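Local coordinates for gamma-resorcylate decarboxylase (Polaromonas, PDB 4QRO), which probably catalyses the manganese-dependent, non-oxidative decarboxylation of gamma-resorcylate (2,6-dihydroxybenzoate) to resorcinol, at residues 2-7 with 295-300; 41-46 with 55-60. One frame throughout, in Å; residues are numbered along the deposited sequence. Where two conformers were deposited one is given.

Interactions 1 and 2 use neighbouring strands of one parallel sheet, 4-11 and 52-59, joined by a probable hydrogen bond from Ile-56 N to Ala-6 O (2.8 Å). Interaction 2 is nested within the chain loop that interaction 1 closes. Both are buried and small, with no direct hydrogen bond across: in interaction 1 the methylenes of a lysine, in interaction 2 the methylenes and one guanidinium nitrogen of an arginine, pack against apolar side chains. The strand lysine reaches a helix from late in the chain and adds a water bridge; the helix arginine reaches the next strand, and backbone carbonyls grip its NE and NH2, one of them on a manganese ligand.

Interaction 1: residues 2-7 with 295-300; sequences NGKIAL and HAADWF
Lys-4 NZ is gripped from several directions: it gives a hydrogen bond to a water at 2.8 Å, which passes one on to Ala-297 O, also at 2.8 Å, while the carbonyl oxygens of Met-1 and His-50 take further hydrogen bonds and that of Gly-51 a weak one. The ammonium group, buried with its side chain, is thus held by backbone oxygens and one water. The water is the polar link between strand and helix, since the two segments form no direct hydrogen bond.

Below the charged end the contact is apolar. With chi2 straight, CD arrives beside the ring; the bends at chi3 (-63°) and chi4 (-75°) then turn CE toward Ala-297 and NZ toward its oxygen partners. Lys-4 CD lies obliquely by the Phe-300 ring, 3.9 Å from CD2 and 4.2 Å from CE2, and the two side chains run past each other in opposite directions. Lys-4 CE meets Ala-297 CB more loosely, at 4.3 Å. The Phe-300 ring also meets that of Phe-284, with the planes inclined at about 40°.

Strand 4-11, which carries the manganese ligands Glu-8 and His-10, is the first of the amidohydrolase barrel, and helix 293-302 follows the last, 282-283; the contact thus lies near the barrel's closure, where Leu-7 N also bonds Ser-285 OG. Helix 307-321 packs on both Ile-5 and Phe-300, with strand 52-59 hydrogen-bonded alongside.

Interaction 2: residues 41-46 with 55-60; sequences DRRVRL and MILSLN
Met-55 meets Arg-43 within a beta-alpha-beta unit of the distorted (beta/alpha)8 barrel of the amidohydrolase family: helix 42-49 lies in the connection between the parallel neighbours 4-11 and 52-59, and here it packs on the second of these strands. The sulfur of Met-55 does most of the touching. Its SD is 3.7 Å from Arg-43 CD and 3.8 Å from Arg-43 CG, and with respect to the guanidinium it lies at the edge, near the plane. Beyond CG the methionine runs extended, and its methyl ends beside the stem, Met-55 CE 4.1 Å from Arg-43 CG. The two chains pass at a slant, as they do for the arginine and Leu-57.

Two residues on, Leu-57 turns the same way and brings one branch to the end of the arginine: CD2 stands 3.5 Å from Arg-43 NH1, oblique to the guanidinium. Arg-43 reaches so far because CG is anti to the backbone N (chi1 -175°) and the chain stays straight through chi2, bending only at chi3 (-57°). Phe-95 of strand 95-97 touches all three side chains. NE and NH2 of the buried arginine are satisfied by backbone oxygens: NE binds Asp-38 O, and NH2 binds His-10 O, with a weaker bond to Arg-35 O. As His-10 is a manganese ligand, Arg-43 is a second-shell residue that probably helps to fix its backbone, although its own side chain remains about 10 Å from the metal.

Ser-58 leaves the strand away from the helix, and its side chain touches His-10. Past the strand end, the Asn-60 amide is pinned at both corners, OD1 bonded to Thr-16 OG1 and ND2 to Ser-20 OG.

Interaction 1: residues 2-7 with 295-300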
loop_
_atom_site.group_PDB
_atom_site.type_symbol
_atom_site.label_atom_id
_atom_site.label_comp_id
_atom_site.label_asym_id
_atom_site.label_seq_id
_atom_site.Cartn_x
_atom_site.Cartn_y
_atom_site.Cartn_z
ATOM N N ASN A 2 30.665 4.387 -10.873
ATOM C CA ASN A 2 31.015 5.613 -10.161
ATOM C C ASN A 2 30.118 6.775 -10.580
ATOM O O ASN A 2 29.472 6.745 -11.630
ATOM C CB ASN A 2 32.481 6.006 -10.420
ATOM C CG ASN A 2 33.472 5.110 -9.698
ATOM O OD1 ASN A 2 33.228 4.656 -8.579
ATOM N ND2 ASN A 2 34.612 4.866 -10.336
ATOM N N GLY A 3 30.080 7.804 -9.744
ATOM C CA GLY A 3 29.354 9.012 -10.066
ATOM C C GLY A 3 27.885 9.024 -9.668
ATOM O O GLY A 3 27.150 9.896 -10.135
ATOM N N LYS A 4 27.439 8.099 -8.807
ATOM C CA LYS A 4 26.022 8.072 -8.442
ATOM C C LYS A 4 25.666 9.222 -7.510
ATOM O O LYS A 4 26.512 9.764 -6.766
ATOM C CB LYS A 4 25.586 6.748 -7.798
ATOM C CG LYS A 4 25.611 5.552 -8.742
ATOM C CD LYS A 4 25.117 4.267 -8.088
ATOM C CE LYS A 4 25.983 3.783 -6.923
ATOM N NZ LYS A 4 27.273 3.150 -7.305
ATOM N N ILE A 5 24.404 9.604 -7.594
ATOM C CA ILE A 5 23.850 10.625 -6.741
ATOM C C ILE A 5 22.763 9.950 -5.904
ATOM O O ILE A 5 21.967 9.175 -6.422
ATOM C CB ILE A 5 23.270 11.792 -7.568
ATOM C CG1 ILE A 5 24.375 12.469 -8.404
ATOM C CG2 ILE A 5 22.538 12.771 -6.660
ATOM C CD1 ILE A 5 23.850 13.400 -9.472
ATOM N N ALA A 6 22.771 10.226 -4.609
ATOM C CA ALA A 6 21.857 9.594 -3.660
ATOM C C ALA A 6 21.175 10.693 -2.879
ATOM O O ALA A 6 21.821 11.706 -2.572
ATOM C CB ALA A 6 22.629 8.655 -2.779
ATOM N N LEU A 7 19.866 10.580 -2.657
ATOM C CA LEU A 7 19.102 11.670 -2.016
ATOM C C LEU A 7 18.090 11.323 -0.925
ATOM O O LEU A 7 17.214 12.125 -0.631
ATOM C CB LEU A 7 18.405 12.535 -3.088
ATOM C CG LEU A 7 17.407 11.850 -4.025
ATOM C CD1 LEU A 7 16.257 12.783 -4.349
ATOM C CD2 LEU A 7 18.095 11.359 -5.298
ATOM N N HIS A 295 24.678 -2.499 0.551
ATOM C CA HIS A 295 23.410 -3.173 0.138
ATOM C C HIS A 295 22.711 -2.448 -1.028
ATOM O O HIS A 295 22.397 -3.058 -2.042
ATOM C CB HIS A 295 22.420 -3.291 1.298
ATOM C CG HIS A 295 22.856 -4.236 2.383
ATOM N ND1 HIS A 295 22.103 -4.457 3.520
ATOM C CD2 HIS A 295 23.977 -4.992 2.520
ATOM C CE1 HIS A 295 22.721 -5.341 4.290
ATOM N NE2 HIS A 295 23.868 -5.666 3.714
ATOM N N ALA A 296 22.496 -1.146 -0.885
ATOM C CA ALA A 296 21.847 -0.345 -1.929
ATOM C C ALA A 296 22.638 -0.406 -3.234
ATOM O O ALA A 296 22.098 -0.721 -4.293
ATOM C CB ALA A 296 21.699 1.085 -1.474
ATOM N N ALA A 297 23.925 -0.107 -3.151
ATOM C CA ALA A 297 24.761 0.028 -4.328
ATOM C C ALA A 297 24.997 -1.276 -5.071
ATOM O O ALA A 297 25.002 -1.302 -6.305
ATOM C CB ALA A 297 26.090 0.659 -3.945
ATOM N N ASP A 298 25.283 -2.341 -4.336
ATOM C CA ASP A 298 25.481 -3.675 -4.946
ATOM C C ASP A 298 24.215 -4.183 -5.672
ATOM O O ASP A 298 24.294 -4.786 -6.751
ATOM C CB ASP A 298 25.883 -4.679 -3.858
ATOM C CG ASP A 298 27.313 -4.456 -3.359
ATOM O OD1 ASP A 298 28.080 -3.708 -4.015
ATOM O OD2 ASP A 298 27.669 -5.041 -2.324
ATOM N N TRP A 299 23.061 -3.978 -5.055
ATOM C CA TRP A 299 21.801 -4.311 -5.714
ATOM C C TRP A 299 21.640 -3.501 -6.998
ATOM O O TRP A 299 21.404 -4.071 -8.064
ATOM C CB TRP A 299 20.593 -4.100 -4.803
ATOM C CG TRP A 299 19.323 -4.081 -5.618
ATOM C CD1 TRP A 299 18.661 -5.168 -6.138
ATOM C CD2 TRP A 299 18.596 -2.931 -6.039
ATOM N NE1 TRP A 299 17.578 -4.761 -6.847
ATOM C CE2 TRP A 299 17.530 -3.383 -6.833
ATOM C CE3 TRP A 299 18.759 -1.547 -5.840
ATOM C CZ2 TRP A 299 16.588 -2.508 -7.378
ATOM C CZ3 TRP A 299 17.837 -0.682 -6.374
ATOM C CH2 TRP A 299 16.760 -1.160 -7.153
ATOM N N PHE A 300 21.811 -2.176 -6.914
ATOM C CA PHE A 300 21.572 -1.316 -8.084
ATOM C C PHE A 300 22.580 -1.560 -9.217
ATOM O O PHE A 300 22.229 -1.478 -10.404
ATOM C CB PHE A 300 21.582 0.155 -7.704
ATOM C CG PHE A 300 21.329 1.067 -8.870
ATOM C CD1 PHE A 300 20.062 1.160 -9.424
ATOM C CD2 PHE A 300 22.361 1.823 -9.426
ATOM C CE1 PHE A 300 19.830 2.006 -10.508
ATOM C CE2 PHE A 300 22.137 2.648 -10.522
ATOM C CZ PHE A 300 20.863 2.748 -11.051
HETATM O O HOH W 1 26.047 0.703 -8.026
#

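Interaction 2: residues 41-46 with 55-60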
loop_
_atom_site.group_PDB
_atom_site.type_symbol
_atom_site.label_atom_id
_atom_site.label_comp_id
_atom_site.label_asym_id
_atom_site.label_seq_id
_atom_site.Cartn_x
_atom_site.Cartn_y
_atom_site.Cartn_z
ATOM N N ASP A 41 33.295 11.903 7.761
ATOM C CA ASP A 41 34.382 10.921 7.837
ATOM C C ASP A 41 33.995 9.584 7.216
ATOM O O ASP A 41 34.231 9.353 6.040
ATOM C CB ASP A 41 34.893 10.813 9.288
ATOM C CG ASP A 41 35.884 9.662 9.503
ATOM O OD1 ASP A 41 36.433 9.131 8.522
ATOM O OD2 ASP A 41 36.120 9.280 10.667
ATOM N N ARG A 42 33.388 8.704 7.980
ATOM C CA ARG A 42 33.142 7.357 7.464
ATOM C C ARG A 42 32.148 7.352 6.302
ATOM O O ARG A 42 32.301 6.576 5.349
ATOM C CB ARG A 42 32.688 6.430 8.595
ATOM C CG ARG A 42 32.313 5.028 8.135
ATOM C CD ARG A 42 32.100 4.142 9.341
ATOM N NE ARG A 42 31.578 2.837 8.971
ATOM C CZ ARG A 42 30.501 2.257 9.506
ATOM N NH1 ARG A 42 30.146 1.048 9.080
ATOM N NH2 ARG A 42 29.783 2.856 10.466
ATOM N N ARG A 43 31.158 8.237 6.379
ATOM C CA ARG A 43 30.170 8.415 5.329
ATOM C C ARG A 43 30.807 8.651 3.967
ATOM O O ARG A 43 30.431 8.007 2.989
ATOM C CB ARG A 43 29.216 9.568 5.682
ATOM C CG ARG A 43 28.071 9.768 4.701
ATOM C CD ARG A 43 27.159 10.924 5.107
ATOM N NE ARG A 43 26.586 10.756 6.453
ATOM C CZ ARG A 43 25.284 10.753 6.744
ATOM N NH1 ARG A 43 24.326 10.887 5.802
ATOM N NH2 ARG A 43 24.926 10.572 7.999
ATOM N N VAL A 44 31.798 9.533 3.910
ATOM C CA VAL A 44 32.454 9.823 2.649
ATOM C C VAL A 44 33.335 8.647 2.195
ATOM O O VAL A 44 33.397 8.316 1.004
ATOM C CB VAL A 44 33.250 11.151 2.748
ATOM C CG1 VAL A 44 34.100 11.386 1.496
ATOM C CG2 VAL A 44 32.274 12.294 2.970
ATOM N N ARG A 45 34.017 8.005 3.132
ATOM C CA ARG A 45 34.758 6.800 2.807
ATOM C C ARG A 45 33.838 5.740 2.174
ATOM O O ARG A 45 34.207 5.091 1.189
ATOM C CB ARG A 45 35.444 6.275 4.064
ATOM C CG ARG A 45 35.998 4.872 3.983
ATOM C CD ARG A 45 36.826 4.597 5.235
ATOM N NE ARG A 45 37.258 5.852 5.837
ATOM C CZ ARG A 45 36.921 6.264 7.056
ATOM N NH1 ARG A 45 37.355 7.424 7.475
ATOM N NH2 ARG A 45 36.170 5.517 7.851
ATOM N N LEU A 46 32.644 5.547 2.722
ATOM C CA LEU A 46 31.719 4.538 2.141
ATOM C C LEU A 46 31.222 4.968 0.754
ATOM O O LEU A 46 31.048 4.127 -0.157
ATOM C CB LEU A 46 30.549 4.268 3.073
ATOM C CG LEU A 46 30.970 3.532 4.351
ATOM C CD1 LEU A 46 29.810 3.561 5.359
ATOM C CD2 LEU A 46 31.470 2.122 4.053
ATOM N N MET A 55 25.827 12.953 -2.045
ATOM C CA MET A 55 24.666 12.697 -1.212
ATOM C C MET A 55 23.973 14.023 -0.957
ATOM O O MET A 55 24.605 15.026 -0.582
ATOM C CB MET A 55 25.075 12.106 0.154
ATOM C CG MET A 55 25.274 10.610 0.191
ATOM S SD MET A 55 25.490 10.166 1.928
ATOM C CE MET A 55 25.478 8.375 1.789
ATOM N N ILE A 56 22.670 14.026 -1.163
ATOM C CA ILE A 56 21.876 15.145 -0.818
ATOM C C ILE A 56 21.338 14.782 0.563
ATOM O O ILE A 56 20.631 13.795 0.728
ATOM C CB ILE A 56 20.765 15.386 -1.833
ATOM C CG1 ILE A 56 21.358 15.450 -3.261
ATOM C CG2 ILE A 56 20.021 16.660 -1.489
ATOM C CD1 ILE A 56 20.340 15.789 -4.327
ATOM N N LEU A 57 21.728 15.563 1.560
ATOM C CA LEU A 57 21.565 15.183 2.951
ATOM C C LEU A 57 20.261 15.717 3.517
ATOM O O LEU A 57 19.805 16.787 3.136
ATOM C CB LEU A 57 22.749 15.724 3.773
ATOM C CG LEU A 57 24.152 15.190 3.470
ATOM C CD1 LEU A 57 25.169 15.978 4.279
ATOM C CD2 LEU A 57 24.259 13.696 3.758
ATOM N N SER A 58 19.659 14.965 4.430
ATOM C CA SER A 58 18.455 15.426 5.132
ATOM C C SER A 58 18.445 14.975 6.583
ATOM O O SER A 58 18.904 13.875 6.923
ATOM C CB SER A 58 17.161 14.901 4.441
ATOM O OG SER A 58 17.119 13.470 4.465
ATOM N N LEU A 59 17.825 15.809 7.410
ATOM C CA LEU A 59 17.614 15.543 8.815
ATOM C C LEU A 59 16.732 14.302 8.982
ATOM O O LEU A 59 15.948 13.938 8.094
ATOM C CB LEU A 59 16.943 16.776 9.449
ATOM C CG LEU A 59 16.844 16.951 10.967
ATOM C CD1 LEU A 59 18.232 16.984 11.559
ATOM C CD2 LEU A 59 16.083 18.221 11.307
ATOM N N ASN A 60 16.889 13.648 10.120
ATOM C CA ASN A 60 16.181 12.409 10.422
ATOM C C ASN A 60 14.697 12.664 10.776
ATOM O O ASN A 60 14.232 13.796 10.696
ATOM C CB ASN A 60 16.924 11.614 11.502
ATOM C CG ASN A 60 16.948 12.301 12.840
ATOM O OD1 ASN A 60 17.112 13.523 12.930
ATOM N ND2 ASN A 60 16.859 11.503 13.902
#